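Local coordinates for high affinity transport system protein p37 (Mycoplasma hyorhinis, PDB 3EKI) that binds thiamine diphosphate as the extracytoplasmic lipoprotein component of a high-affinity transport system, probably delivering it for uptake into the cell, at residues A234-R244 with H269-D280. Numbering follows the deposited sequence.
With GOL (glycerol), chain C.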
ATOM      1  N   ALA A 234     -15.195 -22.678  11.025  1.00  6.70           N
ATOM      2  CA  ALA A 234     -14.272 -22.381  12.115  1.00  5.69           C
ATOM      3  C   ALA A 234     -14.293 -20.895  12.445  1.00  7.44           C
ATOM      4  O   ALA A 234     -14.233 -20.459  13.595  1.00  9.51           O
ATOM      5  CB  ALA A 234     -12.891 -22.876  11.745  1.00 10.67           C
ATOM      6  N   TRP A 235     -14.363 -20.073  11.393  1.00  6.76           N
ATOM      7  CA  TRP A 235     -14.503 -18.636  11.583  1.00  8.33           C
ATOM      8  C   TRP A 235     -15.763 -18.311  12.374  1.00  7.44           C
ATOM      9  O   TRP A 235     -15.760 -17.585  13.358  1.00  7.56           O
ATOM     10  CB  TRP A 235     -14.545 -17.950  10.223  1.00  8.77           C
ATOM     11  CG  TRP A 235     -14.790 -16.485  10.271  1.00  7.01           C
ATOM     12  CD1 TRP A 235     -15.991 -15.860  10.177  1.00 10.31           C
ATOM     13  CD2 TRP A 235     -13.814 -15.435  10.423  1.00  6.59           C
ATOM     14  NE1 TRP A 235     -15.862 -14.500  10.258  1.00 10.69           N
ATOM     15  CE2 TRP A 235     -14.531 -14.225  10.408  1.00  8.02           C
ATOM     16  CE3 TRP A 235     -12.425 -15.411  10.568  1.00  8.98           C
ATOM     17  CZ2 TRP A 235     -13.918 -12.962  10.536  1.00  8.46           C
ATOM     18  CZ3 TRP A 235     -11.824 -14.155  10.691  1.00  8.94           C
ATOM     19  CH2 TRP A 235     -12.573 -12.970  10.673  1.00  6.74           C
ATOM     20  N   ASN A 236     -16.894 -18.869  11.941  1.00  6.84           N
ATOM     21  CA  ASN A 236     -18.181 -18.565  12.553  1.00  8.06           C
ATOM     22  C   ASN A 236     -18.232 -19.033  14.006  1.00  7.55           C
ATOM     23  O   ASN A 236     -18.947 -18.407  14.798  1.00 11.89           O
ATOM     24  CB  ASN A 236     -19.320 -19.223  11.758  1.00  9.25           C
ATOM     25  CG  ASN A 236     -19.550 -18.654  10.377  1.00 14.82           C
ATOM     26  OD1 ASN A 236     -19.161 -17.545  10.031  1.00 15.73           O
ATOM     27  ND2 ASN A 236     -20.213 -19.438   9.536  1.00 22.61           N
ATOM     28  N   ASP A 237     -17.535 -20.106  14.315  1.00  7.29           N
ATOM     29  CA  ASP A 237     -17.539 -20.729  15.629  1.00  6.59           C
ATOM     30  C   ASP A 237     -16.430 -20.180  16.522  1.00  9.54           C
ATOM     31  O   ASP A 237     -16.290 -20.581  17.675  1.00  8.65           O
ATOM     32  CB  ASP A 237     -17.370 -22.249  15.547  1.00  8.01           C
ATOM     33  CG  ASP A 237     -18.617 -22.964  15.046  1.00  9.30           C
ATOM     34  OD1 ASP A 237     -19.590 -22.283  14.692  1.00 12.72           O
ATOM     35  OD2 ASP A 237     -18.609 -24.211  15.016  1.00 16.51           O
ATOM     36  N   LYS A 238     -15.625 -19.285  15.946  1.00  8.81           N
ATOM     37  CA  LYS A 238     -14.437 -18.726  16.598  1.00  8.58           C
ATOM     38  C   LYS A 238     -13.496 -19.803  17.112  1.00  6.89           C
ATOM     39  O   LYS A 238     -12.887 -19.737  18.169  1.00  9.25           O
ATOM     40  CB  LYS A 238     -14.823 -17.704  17.667  1.00  7.77           C
ATOM     41  CG  LYS A 238     -15.585 -16.528  17.093  1.00  9.60           C
ATOM     42  CD  LYS A 238     -15.958 -15.463  18.093  1.00 12.67           C
ATOM     43  CE  LYS A 238     -16.853 -14.397  17.466  1.00 14.57           C
ATOM     44  NZ  LYS A 238     -17.271 -13.382  18.466  1.00 20.47           N
ATOM     45  N   ASP A 239     -13.286 -20.841  16.324  1.00  6.90           N
ATOM     46  CA  ASP A 239     -12.381 -21.949  16.588  1.00  7.16           C
ATOM     47  C   ASP A 239     -11.038 -21.651  15.907  1.00  6.03           C
ATOM     48  O   ASP A 239     -10.754 -22.019  14.783  1.00  7.38           O
ATOM     49  CB  ASP A 239     -12.986 -23.250  16.121  1.00 10.78           C
ATOM     50  CG  ASP A 239     -12.114 -24.462  16.366  1.00 19.44           C
ATOM     51  OD1 ASP A 239     -11.001 -24.344  16.933  1.00 14.23           O
ATOM     52  OD2 ASP A 239     -12.584 -25.559  15.960  1.00 18.61           O
ATOM     53  N   TRP A 240     -10.260 -20.906  16.695  1.00  7.29           N
ATOM     54  CA  TRP A 240      -8.964 -20.425  16.245  1.00  7.56           C
ATOM     55  C   TRP A 240      -8.051 -21.585  15.904  1.00  6.92           C
ATOM     56  O   TRP A 240      -7.396 -21.587  14.866  1.00  7.99           O
ATOM     57  CB  TRP A 240      -8.317 -19.510  17.306  1.00  7.50           C
ATOM     58  CG  TRP A 240      -6.896 -19.167  16.946  1.00  5.61           C
ATOM     59  CD1 TRP A 240      -5.790 -19.527  17.659  1.00  8.27           C
ATOM     60  CD2 TRP A 240      -6.436 -18.415  15.811  1.00  6.03           C
ATOM     61  NE1 TRP A 240      -4.668 -19.045  17.043  1.00 10.12           N
ATOM     62  CE2 TRP A 240      -5.029 -18.371  15.916  1.00  7.18           C
ATOM     63  CE3 TRP A 240      -7.038 -17.782  14.723  1.00  5.55           C
ATOM     64  CZ2 TRP A 240      -4.256 -17.706  14.956  1.00  8.00           C
ATOM     65  CZ3 TRP A 240      -6.269 -17.134  13.784  1.00  7.66           C
ATOM     66  CH2 TRP A 240      -4.869 -17.096  13.902  1.00 10.00           C
ATOM     67  N   ASN A 241      -7.937 -22.598  16.749  1.00  7.55           N
ATOM     68  CA  ASN A 241      -7.061 -23.722  16.485  1.00  8.30           C
ATOM     69  C   ASN A 241      -7.347 -24.359  15.141  1.00  9.94           C
ATOM     70  O   ASN A 241      -6.440 -24.580  14.342  1.00  9.33           O
ATOM     71  CB  ASN A 241      -7.237 -24.759  17.600  1.00 10.65           C
ATOM     72  CG  ASN A 241      -6.293 -25.919  17.385  1.00 19.74           C
ATOM     73  OD1 ASN A 241      -5.088 -25.706  17.224  1.00 24.48           O
ATOM     74  ND2 ASN A 241      -6.793 -27.141  17.395  1.00 25.50           N
ATOM     75  N   THR A 242      -8.619 -24.604  14.883  1.00  7.97           N
ATOM     76  CA  THR A 242      -9.002 -25.228  13.625  1.00  8.21           C
ATOM     77  C   THR A 242      -8.747 -24.303  12.438  1.00  6.35           C
ATOM     78  O   THR A 242      -8.227 -24.755  11.403  1.00  8.00           O
ATOM     79  CB  THR A 242     -10.485 -25.640  13.659  1.00 11.21           C
ATOM     80  OG1 THR A 242     -10.645 -26.614  14.706  1.00 14.22           O
ATOM     81  CG2 THR A 242     -10.867 -26.268  12.335  1.00 12.61           C
ATOM     82  N   PHE A 243      -9.097 -23.031  12.659  1.00  8.42           N
ATOM     83  CA  PHE A 243      -8.890 -22.041  11.607  1.00  5.77           C
ATOM     84  C   PHE A 243      -7.417 -21.915  11.223  1.00  6.64           C
ATOM     85  O   PHE A 243      -6.973 -22.102  10.085  1.00  6.52           O
ATOM     86  CB  PHE A 243      -9.453 -20.702  12.058  1.00  5.44           C
ATOM     87  CG  PHE A 243      -9.367 -19.607  11.012  1.00  4.63           C
ATOM     88  CD1 PHE A 243      -8.305 -18.733  10.987  1.00  5.64           C
ATOM     89  CD2 PHE A 243     -10.375 -19.473  10.067  1.00  6.29           C
ATOM     90  CE1 PHE A 243      -8.293 -17.737  10.036  1.00  8.39           C
ATOM     91  CE2 PHE A 243     -10.355 -18.484   9.111  1.00  8.42           C
ATOM     92  CZ  PHE A 243      -9.280 -17.619   9.083  1.00  9.04           C
ATOM     93  N   ARG A 244      -6.620 -21.629  12.246  1.00  4.37           N
ATOM     94  CA  ARG A 244      -5.177 -21.492  12.088  1.00  4.62           C
ATOM     95  C   ARG A 244      -4.525 -22.707  11.426  1.00  8.35           C
ATOM     96  O   ARG A 244      -3.643 -22.553  10.580  1.00  6.61           O
ATOM     97  CB  ARG A 244      -4.517 -21.217  13.441  1.00  7.13           C
ATOM     98  CG  ARG A 244      -3.021 -20.958  13.361  1.00 10.57           C
ATOM     99  CD  ARG A 244      -2.242 -21.941  14.220  1.00  7.20           C
ATOM    100  NE  ARG A 244      -2.446 -21.702  15.645  1.00  8.98           N
ATOM    101  CZ  ARG A 244      -3.016 -22.570  16.474  1.00  9.39           C
ATOM    102  NH1 ARG A 244      -3.443 -23.741  16.021  1.00  9.14           N
ATOM    103  NH2 ARG A 244      -3.161 -22.268  17.758  1.00 10.77           N
ATOM    104  N   HIS A 269     -11.661 -10.946  16.252  1.00  7.89           N
ATOM    105  CA  HIS A 269     -12.650 -11.978  15.963  1.00  8.40           C
ATOM    106  C   HIS A 269     -12.525 -13.153  16.926  1.00  8.64           C
ATOM    107  O   HIS A 269     -13.478 -13.501  17.623  1.00 11.09           O
ATOM    108  CB  HIS A 269     -12.511 -12.464  14.519  1.00  7.73           C
ATOM    109  CG  HIS A 269     -13.651 -13.314  14.055  1.00  6.40           C
ATOM    110  ND1 HIS A 269     -14.929 -12.823  13.894  1.00 10.77           N
ATOM    111  CD2 HIS A 269     -13.709 -14.625  13.719  1.00  9.21           C
ATOM    112  CE1 HIS A 269     -15.723 -13.792  13.478  1.00 11.60           C
ATOM    113  NE2 HIS A 269     -15.008 -14.897  13.363  1.00  9.48           N
ATOM    114  N   PHE A 270     -11.343 -13.760  16.959  1.00  8.49           N
ATOM    115  CA  PHE A 270     -11.093 -14.902  17.832  1.00  5.17           C
ATOM    116  C   PHE A 270     -10.581 -14.456  19.196  1.00 12.66           C
ATOM    117  O   PHE A 270      -9.561 -14.949  19.678  1.00 31.60           O
ATOM    118  CB  PHE A 270     -10.094 -15.863  17.183  1.00  6.94           C
ATOM    119  CG  PHE A 270     -10.538 -16.390  15.849  1.00  5.39           C
ATOM    120  CD1 PHE A 270     -11.278 -17.558  15.762  1.00  7.39           C
ATOM    121  CD2 PHE A 270     -10.217 -15.719  14.682  1.00  6.73           C
ATOM    122  CE1 PHE A 270     -11.688 -18.046  14.536  1.00  6.52           C
ATOM    123  CE2 PHE A 270     -10.624 -16.202  13.453  1.00 10.56           C
ATOM    124  CZ  PHE A 270     -11.361 -17.367  13.380  1.00  8.87           C
ATOM    125  N   GLN A 271     -11.294 -13.521  19.817  1.00 25.22           N
ATOM    126  CA  GLN A 271     -10.913 -13.019  21.126  1.00 21.67           C
ATOM    127  C   GLN A 271     -10.611 -14.182  22.075  1.00 23.16           C
ATOM    128  O   GLN A 271     -11.243 -15.227  21.935  1.00 24.70           O
ATOM    129  CB  GLN A 271     -11.998 -12.212  21.805  1.00 28.33           C
ATOM    130  CG  GLN A 271     -12.732 -11.143  21.032  1.00 28.95           C
ATOM    131  CD  GLN A 271     -13.867 -10.621  21.916  1.00 41.39           C
ATOM    132  OE1 GLN A 271     -13.659  -9.787  22.796  1.00 41.20           O
ATOM    133  NE2 GLN A 271     -15.052 -11.157  21.652  1.00 64.51           N
ATOM    134  N   ASN A 272      -9.674 -13.921  22.937  1.00 13.38           N
ATOM    135  CA  ASN A 272      -9.083 -14.729  23.988  1.00 14.87           C
ATOM    136  C   ASN A 272      -8.287 -15.876  23.417  1.00 21.17           C
ATOM    137  O   ASN A 272      -7.528 -16.567  24.113  1.00 37.11           O
ATOM    138  CB  ASN A 272     -10.181 -15.131  24.995  1.00 17.12           C
ATOM    139  CG  ASN A 272     -11.000 -13.907  25.398  1.00 33.46           C
ATOM    140  OD1 ASN A 272     -10.485 -12.791  25.572  1.00 39.79           O
ATOM    141  ND2 ASN A 272     -12.315 -14.044  25.565  1.00 40.15           N
ATOM    142  N   LYS A 273      -8.325 -16.152  22.105  1.00 15.15           N
ATOM    143  CA  LYS A 273      -7.686 -17.407  21.716  1.00 12.15           C
ATOM    144  C   LYS A 273      -6.183 -17.330  21.502  1.00 16.73           C
ATOM    145  O   LYS A 273      -5.566 -18.404  21.506  1.00 23.03           O
ATOM    146  CB  LYS A 273      -8.327 -17.940  20.425  1.00 19.25           C
ATOM    147  CG  LYS A 273      -9.819 -18.184  20.518  1.00 18.47           C
ATOM    148  CD  LYS A 273     -10.188 -19.224  21.549  1.00 24.97           C
ATOM    149  CE  LYS A 273     -11.489 -19.919  21.201  1.00 31.65           C
ATOM    150  NZ  LYS A 273     -12.693 -19.079  21.448  1.00 27.98           N
ATOM    151  N   PHE A 274      -5.631 -16.151  21.265  1.00 19.70           N
ATOM    152  CA  PHE A 274      -4.186 -15.979  21.135  1.00 21.82           C
ATOM    153  C   PHE A 274      -3.735 -14.558  21.487  1.00 21.32           C
ATOM    154  O   PHE A 274      -4.553 -13.630  21.527  1.00 17.21           O
ATOM    155  CB  PHE A 274      -3.718 -16.316  19.716  1.00 19.72           C
ATOM    156  CG  PHE A 274      -4.104 -15.348  18.629  1.00 11.05           C
ATOM    157  CD1 PHE A 274      -3.284 -14.316  18.215  1.00 13.20           C
ATOM    158  CD2 PHE A 274      -5.342 -15.469  17.999  1.00 13.11           C
ATOM    159  CE1 PHE A 274      -3.644 -13.429  17.226  1.00 19.71           C
ATOM    160  CE2 PHE A 274      -5.693 -14.582  17.002  1.00 11.74           C
ATOM    161  CZ  PHE A 274      -4.877 -13.555  16.599  1.00 13.42           C
ATOM    162  N   THR A 275      -2.472 -14.271  21.763  1.00 15.67           N
ATOM    163  CA  THR A 275      -1.897 -12.974  22.088  1.00 15.98           C
ATOM    164  C   THR A 275      -1.429 -12.173  20.880  1.00 15.19           C
ATOM    165  O   THR A 275      -1.887 -11.104  20.505  1.00 20.73           O
ATOM    166  CB  THR A 275      -0.662 -13.195  22.996  1.00 22.08           C
ATOM    167  OG1 THR A 275       0.265 -14.026  22.261  1.00 46.04           O
ATOM    168  CG2 THR A 275      -1.005 -13.932  24.264  1.00 20.57           C
ATOM    169  N   THR A 276      -0.459 -12.808  20.106  1.00 10.24           N
ATOM    170  CA  THR A 276      -0.002 -12.214  18.879  1.00 11.12           C
ATOM    171  C   THR A 276       0.226 -13.333  17.869  1.00 11.25           C
ATOM    172  O   THR A 276       0.461 -14.482  18.261  1.00 12.68           O
ATOM    173  CB  THR A 276       1.332 -11.445  18.985  1.00 14.68           C
ATOM    174  OG1 THR A 276       2.352 -12.389  19.355  1.00 14.80           O
ATOM    175  CG2 THR A 276       1.261 -10.381  20.051  1.00 21.41           C
ATOM    176  N   LEU A 277       0.190 -12.950  16.593  1.00 10.88           N
ATOM    177  CA  LEU A 277       0.519 -13.934  15.573  1.00 11.28           C
ATOM    178  C   LEU A 277       1.946 -14.441  15.720  1.00  9.37           C
ATOM    179  O   LEU A 277       2.248 -15.617  15.512  1.00  8.72           O
ATOM    180  CB  LEU A 277       0.304 -13.381  14.173  1.00 15.51           C
ATOM    181  CG  LEU A 277      -1.108 -13.220  13.641  1.00 21.53           C
ATOM    182  CD1 LEU A 277      -1.026 -13.098  12.125  1.00 16.39           C
ATOM    183  CD2 LEU A 277      -2.026 -14.362  14.041  1.00 18.45           C
ATOM    184  N   ASN A 278       2.907 -13.583  16.097  1.00 11.26           N
ATOM    185  CA  ASN A 278       4.272 -14.102  16.282  1.00 12.19           C
ATOM    186  C   ASN A 278       4.354 -15.136  17.394  1.00  9.19           C
ATOM    187  O   ASN A 278       5.015 -16.170  17.280  1.00 12.84           O
ATOM    188  CB  ASN A 278       5.213 -12.910  16.566  1.00 16.84           C
ATOM    189  CG  ASN A 278       5.694 -12.296  15.261  1.00 24.71           C
ATOM    190  OD1 ASN A 278       5.349 -12.744  14.164  1.00 30.37           O
ATOM    191  ND2 ASN A 278       6.506 -11.248  15.364  1.00 31.68           N
ATOM    192  N   GLU A 279       3.651 -14.876  18.499  1.00  9.60           N
ATOM    193  CA  GLU A 279       3.670 -15.856  19.587  1.00 11.94           C
ATOM    194  C   GLU A 279       2.985 -17.146  19.166  1.00  7.74           C
ATOM    195  O   GLU A 279       3.518 -18.206  19.459  1.00 11.28           O
ATOM    196  CB  GLU A 279       3.011 -15.336  20.857  1.00 16.99           C
ATOM    197  CG  GLU A 279       4.008 -14.831  21.898  1.00 43.55           C
ATOM    198  CD  GLU A 279       3.353 -14.444  23.211  1.00 50.65           C
ATOM    199  OE1 GLU A 279       3.220 -15.314  24.101  1.00 73.59           O
ATOM    200  OE2 GLU A 279       2.972 -13.267  23.362  1.00 48.07           O
ATOM    201  N   ASP A 280       1.851 -17.035  18.503  1.00  8.03           N
ATOM    202  CA  ASP A 280       1.159 -18.228  17.995  1.00  7.69           C
ATOM    203  C   ASP A 280       2.010 -19.011  17.013  1.00  7.71           C
ATOM    204  O   ASP A 280       2.083 -20.237  17.071  1.00  9.95           O
ATOM    205  CB  ASP A 280      -0.160 -17.768  17.364  1.00  7.62           C
ATOM    206  CG  ASP A 280      -1.132 -18.903  17.071  1.00  9.15           C
ATOM    207  OD1 ASP A 280      -1.210 -19.301  15.885  1.00 10.02           O
ATOM    208  OD2 ASP A 280      -1.791 -19.395  18.011  1.00 12.41           O
TER
HETATM  209  C1  GOL C 800     -14.471 -22.777  19.688  1.00 19.61           C
HETATM  210  O1  GOL C 800     -15.665 -22.800  18.893  1.00 17.71           O
HETATM  211  C2  GOL C 800     -14.810 -22.615  21.165  1.00 21.75           C
HETATM  212  O2  GOL C 800     -13.613 -22.372  21.915  1.00 20.71           O
HETATM  213  C3  GOL C 800     -15.811 -21.495  21.387  1.00 22.22           C
HETATM  214  O3  GOL C 800     -15.395 -20.278  20.810  1.00 18.86           O
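An aromatic cluster of W235, W240, F243, H269, F270 and F274 joins the end of helix 225-236 and helix 240-245 to the end of helix 256-269 and the loop that leads to helix 277-283. At one end the H269 ring lies flat over the W235 indole, centroids 3.5 Å apart and planes at 13°. H269 NE2 also donates to W235 O at 2.8 Å, from above the carbonyl plane. K238 N reaches the same oxygen from the opposite face, within the Schellman motif that ends helix 225-236. The aliphatic chain of K238 crosses the other face of the imidazole. Y162 OH is hydrogen-bonded to H269 ND1 and G165 O to W235 NE1. F270 fills the middle. Its edge meets the backbone at K238 and D239, with CD1 3.4 Å from K238 C. Its CZ sits over the F243 face, 3.8 Å from CG, and W240 CE3 lies over one face of its ring. The W240 indole, its CG swung away from the backbone N (chi1 172°), lies between R244 CB on one face and the F274 ring on the other; the two rings stack with planes at 26°. W240 NE1 donates almost straight to D280 OD2 at 3.1 Å, from above the carboxylate plane. R244 grips the same carboxylate side-on, NE to the syn lone pair of OD1 at 2.7 Å and NH2 to OD2 at 3.2 Å. N241 OD1 accepts from R244 NH1, and Y288 OH is hydrogen-bonded to D280 OD1. A glycerol bridges K273 NZ and D237 O. The buried D280 carboxylate is thus bonded by three side chains, which probably favours its charged form. Its links to W240 and R244 tie helix 240-245 to helix 277-283.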